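Local coordinates for putative N-acetylmuramoyl-L-alanine amidase (Neisseria meningitidis MC58, PDB 3CZX), which probably hydrolyses the bond between N-acetylmuramoyl residues and L-amino acids in cell-wall glycopeptides, as a zinc-dependent amidase, at residues I36-L41 against L47-D52. Sequence-based numbering, arbitrary orientation.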
loop_
_atom_site.group_PDB
_atom_site.type_symbol
_atom_site.label_atom_id
_atom_site.label_comp_id
_atom_site.label_asym_id
_atom_site.label_seq_id
_atom_site.Cartn_x
_atom_site.Cartn_y
_atom_site.Cartn_z
ATOM N N ILE A 36 6.235 1.461 -0.326
ATOM C CA ILE A 36 6.058 1.953 1.052
ATOM C C ILE A 36 7.420 2.279 1.633
ATOM O O ILE A 36 7.636 3.334 2.249
ATOM C CB ILE A 36 5.294 0.988 1.925
ATOM C CG1 ILE A 36 3.872 0.802 1.354
ATOM C CG2 ILE A 36 5.231 1.473 3.343
ATOM C CD1 ILE A 36 3.138 -0.329 2.029
ATOM N N VAL A 37 8.382 1.369 1.489
ATOM C CA VAL A 37 9.692 1.661 2.030
ATOM C C VAL A 37 10.288 2.887 1.366
ATOM O O VAL A 37 10.897 3.700 2.047
ATOM C CB VAL A 37 10.626 0.429 1.917
ATOM C CG1 VAL A 37 12.071 0.772 2.369
ATOM C CG2 VAL A 37 10.121 -0.716 2.738
ATOM N N ALA A 38 10.129 3.012 0.062
ATOM C CA ALA A 38 10.668 4.166 -0.696
ATOM C C ALA A 38 10.038 5.454 -0.190
ATOM O O ALA A 38 10.737 6.460 0.072
ATOM C CB ALA A 38 10.413 3.990 -2.177
ATOM N N SER A 39 8.710 5.435 -0.048
ATOM C CA SER A 39 7.999 6.653 0.362
ATOM C C SER A 39 8.430 7.153 1.754
ATOM O O SER A 39 8.549 8.360 1.950
ATOM C CB SER A 39 6.494 6.431 0.332
ATOM O OG SER A 39 6.113 5.531 1.339
ATOM N N ILE A 40 8.693 6.239 2.689
ATOM C CA ILE A 40 9.098 6.583 4.048
ATOM C C ILE A 40 10.536 7.113 4.042
ATOM O O ILE A 40 10.870 8.089 4.735
ATOM C CB ILE A 40 8.925 5.397 5.022
ATOM C CG1 ILE A 40 7.426 5.061 5.162
ATOM C CG2 ILE A 40 9.522 5.723 6.394
ATOM C CD1 ILE A 40 7.085 3.833 5.994
ATOM N N LEU A 41 11.413 6.473 3.273
ATOM C CA LEU A 41 12.793 6.961 3.203
ATOM C C LEU A 41 12.814 8.389 2.644
ATOM O O LEU A 41 13.550 9.245 3.143
ATOM C CB LEU A 41 13.658 5.999 2.379
ATOM C CG LEU A 41 14.023 4.662 3.036
ATOM C CD1 LEU A 41 14.593 3.732 2.017
ATOM C CD2 LEU A 41 14.997 4.811 4.231
ATOM N N LEU A 47 15.888 11.137 2.077
ATOM C CA LEU A 47 16.952 10.365 1.462
ATOM C C LEU A 47 16.717 10.168 -0.042
ATOM O O LEU A 47 15.578 10.249 -0.533
ATOM C CB LEU A 47 17.082 8.992 2.170
ATOM C CG LEU A 47 17.607 9.130 3.599
ATOM C CD1 LEU A 47 17.487 7.826 4.415
ATOM C CD2 LEU A 47 19.056 9.623 3.628
ATOM N N THR A 48 17.814 9.950 -0.760
ATOM C CA THR A 48 17.801 9.663 -2.189
ATOM C C THR A 48 17.534 8.190 -2.372
ATOM O O THR A 48 18.343 7.341 -1.969
ATOM C CB THR A 48 19.158 9.930 -2.830
ATOM O OG1 THR A 48 19.481 11.307 -2.690
ATOM C CG2 THR A 48 19.138 9.600 -4.285
ATOM N N VAL A 49 16.423 7.920 -3.033
ATOM C CA VAL A 49 16.044 6.562 -3.426
ATOM C C VAL A 49 15.837 6.490 -4.922
ATOM O O VAL A 49 15.111 7.308 -5.502
ATOM C CB VAL A 49 14.772 6.102 -2.717
ATOM C CG1 VAL A 49 14.499 4.629 -3.011
ATOM C CG2 VAL A 49 14.891 6.346 -1.209
ATOM N N LYS A 50 16.455 5.507 -5.548
ATOM C CA LYS A 50 16.194 5.202 -6.949
ATOM C C LYS A 50 15.435 3.896 -7.030
ATOM O O LYS A 50 15.800 2.933 -6.400
ATOM C CB LYS A 50 17.500 5.139 -7.740
ATOM C CG LYS A 50 18.301 6.431 -7.660
ATOM C CD LYS A 50 19.381 6.556 -8.708
ATOM C CE LYS A 50 20.446 7.595 -8.266
ATOM N NZ LYS A 50 21.355 7.923 -9.406
ATOM N N THR A 51 14.387 3.871 -7.845
ATOM C CA THR A 51 13.562 2.688 -7.983
ATOM C C THR A 51 13.317 2.343 -9.451
ATOM O O THR A 51 13.695 3.085 -10.372
ATOM C CB THR A 51 12.204 2.905 -7.294
ATOM O OG1 THR A 51 11.433 3.852 -8.069
ATOM C CG2 THR A 51 12.350 3.446 -5.880
ATOM N N ASP A 52 12.651 1.210 -9.622
ATOM C CA ASP A 52 12.023 0.806 -10.883
ATOM C C ASP A 52 10.574 1.320 -10.994
ATOM O O ASP A 52 9.751 0.717 -11.695
ATOM C CB ASP A 52 12.044 -0.706 -11.003
ATOM C CG ASP A 52 11.377 -1.431 -9.787
ATOM O OD1 ASP A 52 11.244 -0.813 -8.726
ATOM O OD2 ASP A 52 11.054 -2.635 -9.910
#
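Leu41 and Val49 lie at the centre of an apolar seam between helix 26-45 and edge strand 49-51 of the mixed sheet. CG2 of Val49 rests on Leu41 CB at 3.8 Å, the two side chains crossing at about a right angle. Val49 has CG1 anti to its backbone N (chi1 -173°), which leaves CG2 for Leu41 and sends CG1 to Ala38, whose CB is 4.2 Å away. Ala38 CB also meets Thr51 CG2, again at 4.2 Å, while Thr51 OG1 bonds to Gly53 N. At the other end Leu41 CD2 touches Leu47 CD1 at 3.9 Å. Leu8 on the adjoining strand 6-10 packs against both Ala38 and Val49.

One hydrogen bond joins the two backbones: Leu47 N donates to Leu41 O over 3.2 Å, nearly straight at 166° but from above the carbonyl plane. Arg42 NH2 also bonds to Val49 O, a further tie between helix and strand.

Helix and strand run roughly antiparallel (155°), as in the helix-to-strand half of a beta-alpha-beta crossover, strand 49-51 lying parallel to strand 6-10. Aliphatic packing thus holds the helix against the sheet's face at its outermost strand, and the backbone bond closes the passage from helix end into strand.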